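Local structure of phosphate transporter (Thermotoga maritima MSB8, 6L85) at residues T37-A42 with L303-M308; I44-E49 with G299-G304; K165-S170 with K229-A234; S170-I175 with F219-L224. The protein probably imports phosphate across the membrane in a sodium-dependent manner, as do its relatives of the SLC20 solute carrier family. One frame throughout, in Å; residues are numbered along the deposited sequence.

Overall arrangement
The four contacts of this all-helical transporter fall into two pairs. Interactions 1 and 2, with centres 8 Å apart, follow one another along helix 38-56 as it passes helix 304-311 and then the end of helix 286-302. Interactions 3 and 4, centres 10 Å apart, share Ser170 and set helix 167-194 against helices 231-258 and 199-224. Between the pairs the centres lie 28 to 35 Å apart, with no touching atoms. The dimer joins them all the same: Phe219 of interaction 4 meets Phe301 and Arg39 of the second subunit. Bound sodium lies closest to interaction 1, about 9 Å from the Ala41 side chain, and about 10 Å from that of Glu49 in interaction 2.

Interaction 1: residues T37-A42 with L303-M308; sequences TVRQAA and LGQKVM
Two long side chains of helix 304-311, Gln305 and Met308, reach across to the first turn of helix 38-56 and both touch Val38 CG1. That methyl stands anti to the backbone N of Val38 (chi1 169°), which aims it at the partner. Gln305 has CG anti to its carbonyl carbon and runs extended beyond it, so that its amide tip arrives obliquely across Val38 and Arg39: OE1 lies 3.6 Å from Val38 CG1, while Gln305 CG rests 3.8 Å from Ala42 CB. Its NE2 is held by the carbonyl of Phe301, which fixes the amide; the Arg39 guanidinium nearby is turned steeply against the amide plane. Met308 is extended through chi2, then folds at chi3 (-18°), close to eclipsed. This puts SD 3.8 Å from Ala41 CB and carries CE to within 3.9 Å of Val38 CG1. Helix 38-56 is itself capped by Thr37 and Gln40: Gln40 N donates to Thr37 OG1 at 3.1 Å, and Thr37 N donates in return to a lone pair of Gln40 OE1. The whole is a van der Waals crossing, axes 10.1 Å apart, in which an amide and a thioether pack on small side chains beside a capping box.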
loop_
_atom_site.group_PDB
_atom_site.type_symbol
_atom_site.label_atom_id
_atom_site.label_comp_id
_atom_site.label_asym_id
_atom_site.label_seq_id
_atom_site.Cartn_x
_atom_site.Cartn_y
_atom_site.Cartn_z
ATOM N N THR B 37 -18.526 -7.933 -9.088
ATOM C CA THR B 37 -18.575 -8.638 -10.361
ATOM C C THR B 37 -17.240 -9.331 -10.644
ATOM O O THR B 37 -16.207 -9.017 -10.053
ATOM C CB THR B 37 -18.891 -7.687 -11.531
ATOM O OG1 THR B 37 -17.793 -6.792 -11.740
ATOM C CG2 THR B 37 -20.181 -6.880 -11.296
ATOM N N VAL B 38 -17.279 -10.260 -11.599
ATOM C CA VAL B 38 -16.073 -10.936 -12.064
ATOM C C VAL B 38 -15.032 -9.920 -12.527
ATOM O O VAL B 38 -13.854 -10.010 -12.166
ATOM C CB VAL B 38 -16.438 -11.931 -13.183
ATOM C CG1 VAL B 38 -15.185 -12.445 -13.877
ATOM C CG2 VAL B 38 -17.270 -13.089 -12.615
ATOM N N ARG B 39 -15.457 -8.933 -13.318
ATOM C CA ARG B 39 -14.543 -7.930 -13.861
ATOM C C ARG B 39 -13.894 -7.101 -12.753
ATOM O O ARG B 39 -12.677 -6.843 -12.778
ATOM C CB ARG B 39 -15.307 -7.033 -14.838
ATOM C CG ARG B 39 -14.657 -5.684 -15.122
ATOM C CD ARG B 39 -13.273 -5.831 -15.758
ATOM N NE ARG B 39 -13.318 -6.103 -17.195
ATOM C CZ ARG B 39 -13.398 -5.165 -18.134
ATOM N NH1 ARG B 39 -13.443 -3.879 -17.793
ATOM N NH2 ARG B 39 -13.429 -5.517 -19.415
ATOM N N GLN B 40 -14.692 -6.665 -11.776
ATOM C CA GLN B 40 -14.130 -5.941 -10.642
ATOM C C GLN B 40 -13.161 -6.826 -9.876
ATOM O O GLN B 40 -12.077 -6.379 -9.476
ATOM C CB GLN B 40 -15.247 -5.455 -9.714
ATOM C CG GLN B 40 -16.262 -4.527 -10.364
ATOM C CD GLN B 40 -17.381 -4.146 -9.413
ATOM O OE1 GLN B 40 -18.007 -5.000 -8.783
ATOM N NE2 GLN B 40 -17.628 -2.850 -9.295
ATOM N N ALA B 41 -13.570 -8.075 -9.617
ATOM C CA ALA B 41 -12.711 -9.025 -8.921
ATOM C C ALA B 41 -11.369 -9.139 -9.624
ATOM O O ALA B 41 -10.318 -9.127 -8.976
ATOM C CB ALA B 41 -13.391 -10.394 -8.832
ATOM N N ALA B 42 -11.391 -9.192 -10.959
ATOM C CA ALA B 42 -10.151 -9.317 -11.715
ATOM C C ALA B 42 -9.263 -8.084 -11.545
ATOM O O ALA B 42 -8.051 -8.214 -11.343
ATOM C CB ALA B 42 -10.462 -9.576 -13.189
ATOM N N LEU B 303 -7.470 -14.539 -18.511
ATOM C CA LEU B 303 -7.912 -15.924 -18.585
ATOM C C LEU B 303 -8.621 -16.386 -17.317
ATOM O O LEU B 303 -9.501 -17.250 -17.381
ATOM C CB LEU B 303 -6.715 -16.822 -18.927
ATOM C CG LEU B 303 -7.011 -18.308 -19.145
ATOM C CD1 LEU B 303 -8.194 -18.496 -20.109
ATOM C CD2 LEU B 303 -5.760 -19.040 -19.647
ATOM N N GLY B 304 -8.264 -15.819 -16.162
ATOM C CA GLY B 304 -8.870 -16.246 -14.911
ATOM C C GLY B 304 -10.340 -15.921 -14.825
ATOM O O GLY B 304 -11.069 -16.533 -14.025
ATOM N N GLN B 305 -10.794 -15.017 -15.695
ATOM C CA GLN B 305 -12.156 -14.513 -15.763
ATOM C C GLN B 305 -13.041 -15.598 -16.363
ATOM O O GLN B 305 -14.098 -15.298 -16.930
ATOM C CB GLN B 305 -12.212 -13.215 -16.600
ATOM C CG GLN B 305 -11.822 -11.918 -15.853
ATOM C CD GLN B 305 -12.383 -10.631 -16.499
ATOM O OE1 GLN B 305 -13.550 -10.292 -16.319
ATOM N NE2 GLN B 305 -11.540 -9.905 -17.221
ATOM N N LYS B 306 -12.565 -16.855 -16.324
ATOM C CA LYS B 306 -13.361 -18.022 -16.705
ATOM C C LYS B 306 -13.494 -19.037 -15.572
ATOM O O LYS B 306 -14.619 -19.335 -15.154
ATOM C CB LYS B 306 -12.758 -18.661 -17.964
ATOM C CG LYS B 306 -13.166 -17.949 -19.273
ATOM C CD LYS B 306 -12.355 -16.679 -19.521
ATOM C CE LYS B 306 -12.865 -15.923 -20.748
ATOM N NZ LYS B 306 -14.110 -15.123 -20.473
ATOM N N VAL B 307 -12.388 -19.543 -15.020
ATOM C CA VAL B 307 -12.456 -20.517 -13.925
ATOM C C VAL B 307 -12.943 -19.883 -12.620
ATOM O O VAL B 307 -13.466 -20.591 -11.731
ATOM C CB VAL B 307 -11.067 -21.175 -13.795
ATOM C CG1 VAL B 307 -10.003 -20.093 -13.801
ATOM C CG2 VAL B 307 -10.950 -22.076 -12.552
ATOM N N MET B 308 -12.817 -18.553 -12.493
ATOM C CA MET B 308 -13.371 -17.867 -11.328
ATOM C C MET B 308 -14.885 -18.057 -11.244
ATOM O O MET B 308 -15.410 -18.486 -10.207
ATOM C CB MET B 308 -13.011 -16.379 -11.382
ATOM C CG MET B 308 -13.008 -15.672 -10.057
ATOM S SD MET B 308 -12.764 -13.896 -10.267
ATOM C CE MET B 308 -12.075 -13.735 -11.928
#

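Interaction 2: residues I44-E49 with G299-G304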
loop_
_atom_site.group_PDB
_atom_site.type_symbol
_atom_site.label_atom_id
_atom_site.label_comp_id
_atom_site.label_asym_id
_atom_site.label_seq_id
_atom_site.Cartn_x
_atom_site.Cartn_y
_atom_site.Cartn_z
ATOM N N ILE B 44 -9.203 -5.792 -9.064
ATOM C CA ILE B 44 -8.689 -5.780 -7.699
ATOM C C ILE B 44 -7.553 -6.785 -7.553
ATOM O O ILE B 44 -6.472 -6.459 -7.031
ATOM C CB ILE B 44 -9.812 -6.069 -6.686
ATOM C CG1 ILE B 44 -10.972 -5.096 -6.854
ATOM C CG2 ILE B 44 -9.271 -6.003 -5.266
ATOM C CD1 ILE B 44 -12.127 -5.378 -5.924
ATOM N N ALA B 45 -7.781 -8.026 -8.012
ATOM C CA ALA B 45 -6.764 -9.067 -7.860
ATOM C C ALA B 45 -5.498 -8.687 -8.595
ATOM O O ALA B 45 -4.400 -8.968 -8.123
ATOM C CB ALA B 45 -7.280 -10.411 -8.367
ATOM N N MET B 46 -5.636 -8.046 -9.761
ATOM C CA MET B 46 -4.468 -7.601 -10.512
ATOM C C MET B 46 -3.557 -6.760 -9.642
ATOM O O MET B 46 -2.333 -6.941 -9.642
ATOM C CB MET B 46 -4.898 -6.793 -11.731
ATOM C CG MET B 46 -5.303 -7.646 -12.900
ATOM S SD MET B 46 -5.629 -6.597 -14.322
ATOM C CE MET B 46 -4.017 -6.574 -15.100
ATOM N N PHE B 47 -4.143 -5.824 -8.898
ATOM C CA PHE B 47 -3.281 -4.988 -8.064
ATOM C C PHE B 47 -2.740 -5.754 -6.850
ATOM O O PHE B 47 -1.552 -5.642 -6.518
ATOM C CB PHE B 47 -4.013 -3.715 -7.631
ATOM C CG PHE B 47 -3.095 -2.548 -7.475
ATOM C CD1 PHE B 47 -2.364 -2.373 -6.302
ATOM C CD2 PHE B 47 -2.908 -1.653 -8.522
ATOM C CE1 PHE B 47 -1.484 -1.303 -6.165
ATOM C CE2 PHE B 47 -2.041 -0.589 -8.394
ATOM C CZ PHE B 47 -1.319 -0.413 -7.211
ATOM N N LEU B 48 -3.587 -6.565 -6.200
ATOM C CA LEU B 48 -3.199 -7.187 -4.934
ATOM C C LEU B 48 -2.211 -8.347 -5.127
ATOM O O LEU B 48 -1.299 -8.524 -4.306
ATOM C CB LEU B 48 -4.445 -7.649 -4.173
ATOM C CG LEU B 48 -5.084 -6.674 -3.172
ATOM C CD1 LEU B 48 -4.104 -6.207 -2.090
ATOM C CD2 LEU B 48 -5.674 -5.483 -3.894
ATOM N N GLU B 49 -2.377 -9.146 -6.193
ATOM C CA GLU B 49 -1.422 -10.208 -6.511
ATOM C C GLU B 49 -0.036 -9.615 -6.755
ATOM O O GLU B 49 0.978 -10.121 -6.246
ATOM C CB GLU B 49 -1.870 -10.978 -7.764
ATOM C CG GLU B 49 -3.183 -11.737 -7.682
ATOM C CD GLU B 49 -2.996 -13.074 -6.994
ATOM O OE1 GLU B 49 -1.839 -13.543 -6.962
ATOM O OE2 GLU B 49 -3.978 -13.636 -6.472
ATOM N N GLY B 299 -2.558 -12.794 -16.346
ATOM C CA GLY B 299 -3.309 -14.036 -16.399
ATOM C C GLY B 299 -4.636 -13.934 -15.672
ATOM O O GLY B 299 -5.642 -14.501 -16.106
ATOM N N VAL B 300 -4.656 -13.219 -14.545
ATOM C CA VAL B 300 -5.911 -12.998 -13.839
ATOM C C VAL B 300 -6.897 -12.295 -14.753
ATOM O O VAL B 300 -8.070 -12.677 -14.839
ATOM C CB VAL B 300 -5.684 -12.175 -12.558
ATOM C CG1 VAL B 300 -7.026 -11.499 -12.116
ATOM C CG2 VAL B 300 -5.099 -13.024 -11.454
ATOM N N PHE B 301 -6.427 -11.265 -15.465
ATOM C CA PHE B 301 -7.349 -10.471 -16.271
ATOM C C PHE B 301 -7.790 -11.185 -17.546
ATOM O O PHE B 301 -8.966 -11.126 -17.905
ATOM C CB PHE B 301 -6.731 -9.124 -16.639
ATOM C CG PHE B 301 -7.684 -8.214 -17.359
ATOM C CD1 PHE B 301 -8.688 -7.546 -16.666
ATOM C CD2 PHE B 301 -7.604 -8.053 -18.730
ATOM C CE1 PHE B 301 -9.589 -6.695 -17.338
ATOM C CE2 PHE B 301 -8.495 -7.204 -19.417
ATOM C CZ PHE B 301 -9.487 -6.521 -18.717
ATOM N N PHE B 302 -6.873 -11.812 -18.272
ATOM C CA PHE B 302 -7.224 -12.345 -19.580
ATOM C C PHE B 302 -7.742 -13.770 -19.557
ATOM O O PHE B 302 -8.375 -14.195 -20.534
ATOM C CB PHE B 302 -6.030 -12.291 -20.526
ATOM C CG PHE B 302 -5.741 -10.913 -21.051
ATOM C CD1 PHE B 302 -6.622 -10.288 -21.930
ATOM C CD2 PHE B 302 -4.591 -10.242 -20.664
ATOM C CE1 PHE B 302 -6.356 -9.012 -22.414
ATOM C CE2 PHE B 302 -4.312 -8.974 -21.142
ATOM C CZ PHE B 302 -5.197 -8.352 -22.019
ATOM N N LEU B 303 -7.470 -14.539 -18.511
ATOM C CA LEU B 303 -7.912 -15.924 -18.585
ATOM C C LEU B 303 -8.621 -16.386 -17.317
ATOM O O LEU B 303 -9.501 -17.250 -17.381
ATOM C CB LEU B 303 -6.715 -16.822 -18.927
ATOM C CG LEU B 303 -7.011 -18.308 -19.145
ATOM C CD1 LEU B 303 -8.194 -18.496 -20.109
ATOM C CD2 LEU B 303 -5.760 -19.040 -19.647
ATOM N N GLY B 304 -8.264 -15.819 -16.162
ATOM C CA GLY B 304 -8.870 -16.246 -14.911
ATOM C C GLY B 304 -10.340 -15.921 -14.825
ATOM O O GLY B 304 -11.069 -16.533 -14.025
#
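The sulfur of Met46 approaches the Phe301 ring obliquely, with Met46 SD 4.8 Å from the centroid of the Phe301 ring and 52° off the ring normal. From Phe301 the atom CD2 sits 3.9 Å above the plane of the neighbouring Phe302 ring, over its centre. Two aromatics of the second subunit meet Phe301 as well, Phe215 of that subunit edge-to-face and its Phe219 with planes at about 45°, so the Met-aromatic contact is built into the dimer interface. Met46 reaches this place with CG anti to its carbonyl carbon and a bend at chi3 (92°), which lays the thioether against the root of the aromatic side chain. The closest approach is Met46 SD to Phe301 CB, 3.6 Å. Next to it, Val300 turns CG1, anti to its backbone N, onto helix 38-56, where it lies 3.9 Å from Ala45 CB and 4.3 Å from Met46 CG. Glu49 adds only a marginal touch through CG, which barely reaches Val300 CG2, and its carboxylate turns instead to His254, with OE1 hydrogen-bonded to ND1. Segments 44-49 and 299-304 therefore meet through methyl, thioether and aromatic surface, while the carbonyl of Met46 is hydrogen-bonded to Ser297 OG just before segment 299-304; the buried acid finds its partner on helix 231-258, a pairing that could influence the ionisation of both groups.

Interaction 3: residues K165-S170 with K229-A234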
loop_
_atom_site.group_PDB
_atom_site.type_symbol
_atom_site.label_atom_id
_atom_site.label_comp_id
_atom_site.label_asym_id
_atom_site.label_seq_id
_atom_site.Cartn_x
_atom_site.Cartn_y
_atom_site.Cartn_z
ATOM N N LYS B 165 -26.182 -10.284 22.948
ATOM C CA LYS B 165 -27.428 -9.547 23.148
ATOM C C LYS B 165 -27.740 -8.571 22.025
ATOM O O LYS B 165 -28.910 -8.213 21.835
ATOM C CB LYS B 165 -27.373 -8.765 24.468
ATOM C CG LYS B 165 -27.321 -9.646 25.713
ATOM C CD LYS B 165 -27.128 -8.814 26.970
ATOM C CE LYS B 165 -25.905 -9.277 27.741
ATOM N NZ LYS B 165 -25.898 -10.768 27.889
ATOM N N ASN B 166 -26.724 -8.099 21.305
ATOM C CA ASN B 166 -26.896 -7.038 20.313
ATOM C C ASN B 166 -25.923 -7.278 19.160
ATOM O O ASN B 166 -24.886 -6.607 19.042
ATOM C CB ASN B 166 -26.673 -5.668 20.954
ATOM C CG ASN B 166 -27.008 -4.525 20.024
ATOM O OD1 ASN B 166 -27.181 -4.713 18.818
ATOM N ND2 ASN B 166 -27.122 -3.329 20.585
ATOM N N PRO B 167 -26.237 -8.233 18.274
ATOM C CA PRO B 167 -25.247 -8.638 17.258
ATOM C C PRO B 167 -24.801 -7.521 16.322
ATOM O O PRO B 167 -23.656 -7.562 15.854
ATOM C CB PRO B 167 -25.965 -9.767 16.503
ATOM C CG PRO B 167 -26.948 -10.332 17.540
ATOM C CD PRO B 167 -27.439 -9.094 18.256
ATOM N N LYS B 168 -25.654 -6.529 16.034
ATOM C CA LYS B 168 -25.220 -5.389 15.224
ATOM C C LYS B 168 -24.046 -4.661 15.880
ATOM O O LYS B 168 -22.992 -4.437 15.255
ATOM C CB LYS B 168 -26.386 -4.422 15.033
ATOM C CG LYS B 168 -27.448 -4.872 14.078
ATOM C CD LYS B 168 -28.570 -3.842 14.076
ATOM C CE LYS B 168 -29.596 -4.145 13.023
ATOM N NZ LYS B 168 -30.190 -2.879 12.491
ATOM N N LYS B 169 -24.236 -4.271 17.144
ATOM C CA LYS B 169 -23.191 -3.642 17.941
ATOM C C LYS B 169 -21.946 -4.515 18.006
ATOM O O LYS B 169 -20.820 -4.006 17.951
ATOM C CB LYS B 169 -23.727 -3.376 19.349
ATOM C CG LYS B 169 -23.170 -2.164 20.079
ATOM C CD LYS B 169 -24.130 -1.762 21.208
ATOM C CE LYS B 169 -23.466 -0.899 22.281
ATOM N NZ LYS B 169 -22.724 -1.705 23.299
ATOM N N SER B 170 -22.128 -5.833 18.117
ATOM C CA SER B 170 -20.988 -6.738 18.225
ATOM C C SER B 170 -20.204 -6.814 16.915
ATOM O O SER B 170 -18.971 -6.930 16.931
ATOM C CB SER B 170 -21.462 -8.134 18.635
ATOM O OG SER B 170 -21.664 -8.210 20.032
ATOM N N LYS B 229 -32.860 -3.362 8.685
ATOM C CA LYS B 229 -33.555 -3.381 9.968
ATOM C C LYS B 229 -33.338 -4.701 10.700
ATOM O O LYS B 229 -33.000 -4.708 11.892
ATOM C CB LYS B 229 -35.052 -3.123 9.758
ATOM C CG LYS B 229 -35.384 -1.784 9.099
ATOM C CD LYS B 229 -36.890 -1.513 9.136
ATOM C CE LYS B 229 -37.235 -0.112 8.621
ATOM N NZ LYS B 229 -37.024 0.024 7.141
ATOM N N ASP B 230 -33.524 -5.827 10.008
ATOM C CA ASP B 230 -33.367 -7.125 10.647
ATOM C C ASP B 230 -31.915 -7.367 11.049
ATOM O O ASP B 230 -30.992 -7.097 10.279
ATOM C CB ASP B 230 -33.836 -8.236 9.703
ATOM C CG ASP B 230 -33.630 -9.614 10.292
ATOM O OD1 ASP B 230 -34.393 -9.984 11.210
ATOM O OD2 ASP B 230 -32.706 -10.331 9.846
ATOM N N VAL B 231 -31.731 -7.919 12.252
ATOM C CA VAL B 231 -30.401 -8.095 12.830
ATOM C C VAL B 231 -29.522 -8.954 11.924
ATOM O O VAL B 231 -28.386 -8.583 11.589
ATOM C CB VAL B 231 -30.509 -8.710 14.238
ATOM C CG1 VAL B 231 -29.126 -9.150 14.740
ATOM C CG2 VAL B 231 -31.162 -7.729 15.211
ATOM N N TYR B 232 -30.031 -10.123 11.523
ATOM C CA TYR B 232 -29.204 -11.056 10.767
ATOM C C TYR B 232 -28.953 -10.552 9.354
ATOM O O TYR B 232 -27.850 -10.708 8.818
ATOM C CB TYR B 232 -29.849 -12.443 10.756
ATOM C CG TYR B 232 -30.131 -12.970 12.149
ATOM C CD1 TYR B 232 -29.101 -13.420 12.970
ATOM C CD2 TYR B 232 -31.435 -13.012 12.648
ATOM C CE1 TYR B 232 -29.362 -13.909 14.258
ATOM C CE2 TYR B 232 -31.706 -13.494 13.925
ATOM C CZ TYR B 232 -30.671 -13.940 14.728
ATOM O OH TYR B 232 -30.958 -14.418 15.998
ATOM N N ASP B 233 -29.954 -9.928 8.743
ATOM C CA ASP B 233 -29.762 -9.366 7.413
ATOM C C ASP B 233 -28.710 -8.254 7.437
ATOM O O ASP B 233 -27.878 -8.154 6.527
ATOM C CB ASP B 233 -31.106 -8.863 6.880
ATOM C CG ASP B 233 -31.027 -8.400 5.447
ATOM O OD1 ASP B 233 -30.276 -9.013 4.654
ATOM O OD2 ASP B 233 -31.714 -7.414 5.111
ATOM N N ALA B 234 -28.704 -7.442 8.503
ATOM C CA ALA B 234 -27.739 -6.351 8.620
ATOM C C ALA B 234 -26.327 -6.884 8.841
ATOM O O ALA B 234 -25.365 -6.395 8.228
ATOM C CB ALA B 234 -28.142 -5.410 9.758
#
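Lys229 takes part through its backbone, while its own side chain points away from helix 167-194. Its carbonyl O receives a weak hydrogen bond from Lys168 NZ at 3.4 Å, and the same ammonium is held more strongly by the carbonyl of Lys228 just before it. Lys168 gets there by placing CG anti to its carbonyl carbon and staying extended through chi2 and chi3, so its aliphatic chain spans the gap between the helices. Asp230 follows as the N-cap of helix 231-258: Asp233 N donates to Asp230 OD2 at 3.0 Å, using the anti lone pair of that oxygen. Asn166 plays the corresponding role on helix 167-194, though weakly, with Lys169 N at 3.4 Å from Asn166 OD1. The contact thus brings together the capped N-terminal ends of two helices, at the surface of the protein and far from its centre. Val231 supplies the apolar part. Its CG1 stands anti to the backbone N (chi1 169°); the Val231 and Pro167 side chains cross at about a right angle, with CG1 of Val231 3.7 Å from both CB and CG of Pro167. The lysine also packs on the backbone of Val231, with Lys168 CE 4.0 Å from Val231 CA. One turn further on, buried Ala234 presents its CB to the end of the lysine chain, 3.8 Å from Lys168 CE, where Ile225 also touches both side chains.

Interaction 4: residues S170-I175 with F219-L224; sequences SSTVAI and FAVRKL
Val221 carries this contact, and the tight part of the packing gathers round its CG1. Standing anti to the backbone N (chi1 172°), that methyl presses against the backbone of helix 167-194, 3.6 Å from Thr172 CA and 4.1 Å from Ser171 O. Such depth goes with a close approach of the two main chains: Thr172 CA and Val221 CA are only 5.5 Å apart, while the segment axes come within 8.8 Å at 148°, a nearly antiparallel pair formed by consecutive helices. Buried Thr172, with chi1 well off a staggered position (-103°), belongs to this tight part too: its OG1 lies 3.8 Å from Val221 CG1 and 3.7 Å from Arg222 CG, so the arginine meets it with the first part of its chain. The other methyl, CG2 of Val221, touches Ile175 CG2 more loosely at 4.2 Å, and Ile175 carries on into Val238, Phe239 and Ala242 of helix 231-258. The solvent side begins beyond CG of Arg222, where the exposed arginine bends at chi3. On the same helix, Phe219 faces away from this contact and packs on Phe301 and Arg39 of the second subunit. Across segments 170-175 and 219-224 the contact is therefore one of shape, van der Waals in character. Ser171 OG bonds within its own helix, to the carbonyl of Lys168, whereas the carbonyl of Thr172 is hydrogen-bonded to His218 ND1 on the other helix, one polar link between the two helices close beside the valine.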
loop_
_atom_site.group_PDB
_atom_site.type_symbol
_atom_site.label_atom_id
_atom_site.label_comp_id
_atom_site.label_asym_id
_atom_site.label_seq_id
_atom_site.Cartn_x
_atom_site.Cartn_y
_atom_site.Cartn_z
ATOM N N SER B 170 -22.128 -5.833 18.117
ATOM C CA SER B 170 -20.988 -6.738 18.225
ATOM C C SER B 170 -20.204 -6.814 16.915
ATOM O O SER B 170 -18.971 -6.930 16.931
ATOM C CB SER B 170 -21.462 -8.134 18.635
ATOM O OG SER B 170 -21.664 -8.210 20.032
ATOM N N SER B 171 -20.908 -6.798 15.777
ATOM C CA SER B 171 -20.241 -6.878 14.485
ATOM C C SER B 171 -19.398 -5.633 14.264
ATOM O O SER B 171 -18.281 -5.709 13.729
ATOM C CB SER B 171 -21.280 -7.045 13.374
ATOM O OG SER B 171 -21.989 -5.833 13.172
ATOM N N THR B 172 -19.915 -4.499 14.739
ATOM C CA THR B 172 -19.204 -3.223 14.750
ATOM C C THR B 172 -17.822 -3.314 15.399
ATOM O O THR B 172 -16.937 -2.500 15.094
ATOM C CB THR B 172 -20.125 -2.230 15.471
ATOM O OG1 THR B 172 -20.757 -1.378 14.514
ATOM C CG2 THR B 172 -19.419 -1.443 16.544
ATOM N N VAL B 173 -17.603 -4.308 16.257
ATOM C CA VAL B 173 -16.326 -4.502 16.916
ATOM C C VAL B 173 -15.553 -5.682 16.340
ATOM O O VAL B 173 -14.321 -5.617 16.251
ATOM C CB VAL B 173 -16.530 -4.684 18.438
ATOM C CG1 VAL B 173 -15.244 -5.157 19.120
ATOM C CG2 VAL B 173 -17.045 -3.414 19.072
ATOM N N ALA B 174 -16.236 -6.752 15.943
ATOM C CA ALA B 174 -15.533 -7.983 15.592
ATOM C C ALA B 174 -14.985 -7.952 14.173
ATOM O O ALA B 174 -13.936 -8.548 13.903
ATOM C CB ALA B 174 -16.457 -9.191 15.753
ATOM N N ILE B 175 -15.700 -7.324 13.247
ATOM C CA ILE B 175 -15.208 -7.263 11.873
ATOM C C ILE B 175 -13.985 -6.344 11.818
ATOM O O ILE B 175 -12.964 -6.723 11.210
ATOM C CB ILE B 175 -16.336 -6.826 10.925
ATOM C CG1 ILE B 175 -17.406 -7.919 10.897
ATOM C CG2 ILE B 175 -15.797 -6.441 9.531
ATOM C CD1 ILE B 175 -18.305 -7.866 9.714
ATOM N N PHE B 219 -15.755 2.734 11.978
ATOM C CA PHE B 219 -16.772 3.720 11.592
ATOM C C PHE B 219 -17.463 3.361 10.277
ATOM O O PHE B 219 -18.676 3.603 10.125
ATOM C CB PHE B 219 -16.178 5.125 11.570
ATOM C CG PHE B 219 -16.087 5.714 12.948
ATOM C CD1 PHE B 219 -17.188 6.345 13.522
ATOM C CD2 PHE B 219 -14.934 5.559 13.703
ATOM C CE1 PHE B 219 -17.117 6.842 14.812
ATOM C CE2 PHE B 219 -14.853 6.053 14.995
ATOM C CZ PHE B 219 -15.949 6.689 15.556
ATOM N N ALA B 220 -16.752 2.726 9.345
ATOM C CA ALA B 220 -17.435 2.260 8.140
ATOM C C ALA B 220 -18.518 1.222 8.478
ATOM O O ALA B 220 -19.619 1.253 7.910
ATOM C CB ALA B 220 -16.418 1.707 7.140
ATOM N N VAL B 221 -18.241 0.327 9.435
ATOM C CA VAL B 221 -19.206 -0.709 9.809
ATOM C C VAL B 221 -20.387 -0.104 10.561
ATOM O O VAL B 221 -21.536 -0.506 10.355
ATOM C CB VAL B 221 -18.538 -1.815 10.651
ATOM C CG1 VAL B 221 -19.613 -2.771 11.199
ATOM C CG2 VAL B 221 -17.499 -2.580 9.852
ATOM N N ARG B 222 -20.122 0.812 11.500
ATOM C CA ARG B 222 -21.209 1.542 12.151
ATOM C C ARG B 222 -22.172 2.105 11.118
ATOM O O ARG B 222 -23.394 2.027 11.280
ATOM C CB ARG B 222 -20.667 2.684 13.004
ATOM C CG ARG B 222 -20.176 2.287 14.358
ATOM C CD ARG B 222 -19.569 3.502 15.043
ATOM N NE ARG B 222 -20.562 4.287 15.766
ATOM C CZ ARG B 222 -21.131 5.397 15.303
ATOM N NH1 ARG B 222 -20.815 5.869 14.100
ATOM N NH2 ARG B 222 -22.023 6.037 16.049
ATOM N N LYS B 223 -21.634 2.694 10.050
ATOM C CA LYS B 223 -22.508 3.173 8.983
ATOM C C LYS B 223 -23.298 2.023 8.353
ATOM O O LYS B 223 -24.532 2.063 8.282
ATOM C CB LYS B 223 -21.683 3.909 7.929
ATOM C CG LYS B 223 -22.495 4.711 6.961
ATOM C CD LYS B 223 -22.415 6.189 7.296
ATOM C CE LYS B 223 -23.666 6.910 6.844
ATOM N NZ LYS B 223 -23.758 8.217 7.552
ATOM N N LEU B 224 -22.595 0.983 7.895
ATOM C CA LEU B 224 -23.228 -0.082 7.111
ATOM C C LEU B 224 -24.311 -0.812 7.896
ATOM O O LEU B 224 -25.335 -1.222 7.336
ATOM C CB LEU B 224 -22.163 -1.079 6.665
ATOM C CG LEU B 224 -22.366 -1.853 5.369
ATOM C CD1 LEU B 224 -23.139 -1.016 4.378
ATOM C CD2 LEU B 224 -20.995 -2.216 4.819
#